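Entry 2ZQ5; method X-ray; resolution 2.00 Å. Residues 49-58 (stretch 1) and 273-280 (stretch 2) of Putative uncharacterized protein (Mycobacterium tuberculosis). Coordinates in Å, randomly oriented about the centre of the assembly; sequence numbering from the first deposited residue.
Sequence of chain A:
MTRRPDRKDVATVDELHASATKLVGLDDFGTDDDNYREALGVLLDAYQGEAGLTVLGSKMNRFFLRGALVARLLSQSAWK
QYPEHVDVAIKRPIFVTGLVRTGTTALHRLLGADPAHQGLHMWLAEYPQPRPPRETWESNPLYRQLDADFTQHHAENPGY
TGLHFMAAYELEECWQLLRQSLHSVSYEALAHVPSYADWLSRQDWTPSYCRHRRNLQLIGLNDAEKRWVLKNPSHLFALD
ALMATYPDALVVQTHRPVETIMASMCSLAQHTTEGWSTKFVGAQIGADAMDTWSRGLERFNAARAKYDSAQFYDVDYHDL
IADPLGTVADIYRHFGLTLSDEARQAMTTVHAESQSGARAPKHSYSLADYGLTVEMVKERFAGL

Stretch 1 (49-58) GEAGLTVLGS
Stretch 2, residues 273-280: TEGWSTKF

Residues 49-58 pass from the end of one helix, through a turn at Gly 52 (phi/psi 51/42), into a second helix starting at Val 55; residues 273-280 are irregular, opening with a type II turn from Thr 273 to Trp 276. The contact buries 428 Å².

A single antiparallel beta bridge pairs Leu 53 with Ser 277 (CA-CA 4.3 Å). Its two hydrogen bonds run from Thr 54 N to Trp 276 O and from Thr 278 N to Gly 52 O, both 3.0 Å. Trp 276 O also receives CA-H...O contacts from Leu 53 CA (3.4 Å) and Gly 57 CA (3.2 Å); a CB on Gly 57 would strike this oxygen, and one on Gly 52 would hit Lys 279 CB.

Thr 54 OG1 (chi1 p) donates to Gly 275 O at 2.7 Å and accepts from Gly 57 N at 3.0 Å, capping the second helix. Ser 277 OG (chi1 t) donates to Ala 51 O at 2.6 Å while accepting from Lys 279 N (2.9 Å) and Phe 280 N (3.0 Å). Water 1 links Gly 52 O (2.9 Å) to Thr 278 OG1 (2.8 Å).

The apolar contact sets Leu 56 CD2 (chi1 t, chi2 p) 3.7 Å from Trp 276 CD1, at the edge of the buried indole (chi1 m, chi2 2°). Gly 275 has phi 83°, as glycine allows.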

# COMPACT_ATOMS: atom_id res chain seq x y z
N GLY A 49 -19.00 -5.16 13.70
CA GLY A 49 -19.77 -4.30 14.59
C GLY A 49 -20.16 -2.93 14.06
O GLY A 49 -21.07 -2.30 14.61
N GLU A 50 -19.50 -2.45 13.01
CA GLU A 50 -19.81 -1.12 12.50
C GLU A 50 -19.70 -0.92 10.99
O GLU A 50 -20.16 0.10 10.47
CB GLU A 50 -18.92 -0.10 13.21
CG GLU A 50 -17.49 -0.58 13.33
CD GLU A 50 -16.59 0.34 14.13
OE1 GLU A 50 -17.00 0.80 15.22
OE2 GLU A 50 -15.45 0.58 13.68
N ALA A 51 -19.11 -1.88 10.28
CA ALA A 51 -18.94 -1.73 8.83
C ALA A 51 -20.21 -1.93 8.00
O ALA A 51 -20.20 -1.66 6.80
CB ALA A 51 -17.83 -2.65 8.34
N GLY A 52 -21.28 -2.41 8.63
CA GLY A 52 -22.53 -2.63 7.91
C GLY A 52 -22.36 -3.44 6.64
O GLY A 52 -22.97 -3.14 5.61
N LEU A 53 -21.56 -4.49 6.72
CA LEU A 53 -21.30 -5.33 5.55
C LEU A 53 -22.51 -6.12 5.08
O LEU A 53 -23.34 -6.56 5.87
CB LEU A 53 -20.15 -6.30 5.85
CG LEU A 53 -18.80 -5.68 6.20
CD1 LEU A 53 -17.79 -6.79 6.44
CD2 LEU A 53 -18.33 -4.76 5.08
N THR A 54 -22.59 -6.29 3.77
CA THR A 54 -23.66 -7.06 3.14
C THR A 54 -23.12 -8.48 3.00
O THR A 54 -22.02 -8.77 3.46
CB THR A 54 -23.95 -6.54 1.73
OG1 THR A 54 -22.75 -6.58 0.95
CG2 THR A 54 -24.47 -5.10 1.78
N VAL A 55 -23.88 -9.36 2.36
CA VAL A 55 -23.43 -10.73 2.16
C VAL A 55 -22.18 -10.69 1.30
O VAL A 55 -21.20 -11.38 1.56
CB VAL A 55 -24.52 -11.57 1.45
CG1 VAL A 55 -23.96 -12.94 1.07
CG2 VAL A 55 -25.71 -11.74 2.37
N LEU A 56 -22.22 -9.85 0.26
CA LEU A 56 -21.09 -9.70 -0.65
C LEU A 56 -19.89 -9.08 0.07
O LEU A 56 -18.76 -9.53 -0.09
CB LEU A 56 -21.48 -8.83 -1.84
CG LEU A 56 -20.34 -8.46 -2.80
CD1 LEU A 56 -19.75 -9.72 -3.41
CD2 LEU A 56 -20.87 -7.54 -3.89
N GLY A 57 -20.15 -8.03 0.85
CA GLY A 57 -19.08 -7.36 1.57
C GLY A 57 -18.36 -8.29 2.53
O GLY A 57 -17.13 -8.25 2.65
N SER A 58 -19.11 -9.13 3.23
CA SER A 58 -18.53 -10.06 4.18
C SER A 58 -17.70 -11.12 3.44
O SER A 58 -16.63 -11.51 3.89
CB SER A 58 -19.62 -10.74 5.00
OG SER A 58 -20.58 -11.35 4.16
N THR A 273 -16.01 -0.28 -3.67
CA THR A 273 -16.76 -1.02 -2.66
C THR A 273 -18.27 -1.08 -2.87
O THR A 273 -19.01 -1.41 -1.94
CB THR A 273 -16.51 -0.42 -1.27
OG1 THR A 273 -17.06 0.90 -1.20
CG2 THR A 273 -15.01 -0.34 -1.00
N GLU A 274 -18.74 -0.76 -4.07
CA GLU A 274 -20.16 -0.78 -4.37
C GLU A 274 -20.80 -2.13 -4.03
O GLU A 274 -20.33 -3.18 -4.46
CB GLU A 274 -20.39 -0.45 -5.84
CG GLU A 274 -21.84 -0.20 -6.21
CD GLU A 274 -21.99 0.36 -7.61
OE1 GLU A 274 -21.64 -0.34 -8.58
OE2 GLU A 274 -22.45 1.52 -7.74
N GLY A 275 -21.86 -2.09 -3.23
CA GLY A 275 -22.55 -3.31 -2.85
C GLY A 275 -21.96 -4.08 -1.68
O GLY A 275 -22.50 -5.11 -1.29
N TRP A 276 -20.86 -3.59 -1.11
CA TRP A 276 -20.23 -4.28 0.01
C TRP A 276 -20.76 -3.87 1.38
O TRP A 276 -20.58 -4.59 2.36
CB TRP A 276 -18.72 -4.02 0.01
CG TRP A 276 -17.97 -4.59 -1.14
CD1 TRP A 276 -18.48 -5.28 -2.20
CD2 TRP A 276 -16.56 -4.50 -1.36
NE1 TRP A 276 -17.47 -5.63 -3.07
CE2 TRP A 276 -16.28 -5.17 -2.58
CE3 TRP A 276 -15.49 -3.93 -0.65
CZ2 TRP A 276 -14.99 -5.27 -3.10
CZ3 TRP A 276 -14.20 -4.03 -1.17
CH2 TRP A 276 -13.97 -4.70 -2.38
N SER A 277 -21.42 -2.72 1.44
CA SER A 277 -21.91 -2.21 2.71
C SER A 277 -23.06 -1.22 2.54
O SER A 277 -23.15 -0.55 1.52
CB SER A 277 -20.76 -1.52 3.45
OG SER A 277 -21.21 -0.74 4.54
N THR A 278 -23.93 -1.15 3.54
CA THR A 278 -25.04 -0.21 3.51
C THR A 278 -24.68 1.00 4.37
O THR A 278 -25.42 1.98 4.41
CB THR A 278 -26.34 -0.85 4.06
OG1 THR A 278 -26.11 -1.36 5.38
CG2 THR A 278 -26.80 -1.97 3.15
N LYS A 279 -23.52 0.93 5.03
CA LYS A 279 -23.04 2.00 5.90
C LYS A 279 -21.95 2.86 5.24
O LYS A 279 -21.99 4.08 5.34
CB LYS A 279 -22.49 1.39 7.20
CG LYS A 279 -21.88 2.39 8.18
CD LYS A 279 -22.92 3.36 8.71
CE LYS A 279 -22.36 4.20 9.86
NZ LYS A 279 -23.32 5.23 10.35
N PHE A 280 -20.99 2.21 4.59
CA PHE A 280 -19.90 2.93 3.93
C PHE A 280 -20.37 3.38 2.55
O PHE A 280 -20.03 2.79 1.53
CB PHE A 280 -18.67 2.02 3.80
CG PHE A 280 -17.41 2.75 3.42
CD1 PHE A 280 -16.84 3.69 4.28
CD2 PHE A 280 -16.77 2.47 2.22
CE1 PHE A 280 -15.65 4.34 3.95
CE2 PHE A 280 -15.57 3.11 1.88
CZ PHE A 280 -15.02 4.05 2.75
O HOH W 1 -25.76 -4.07 5.69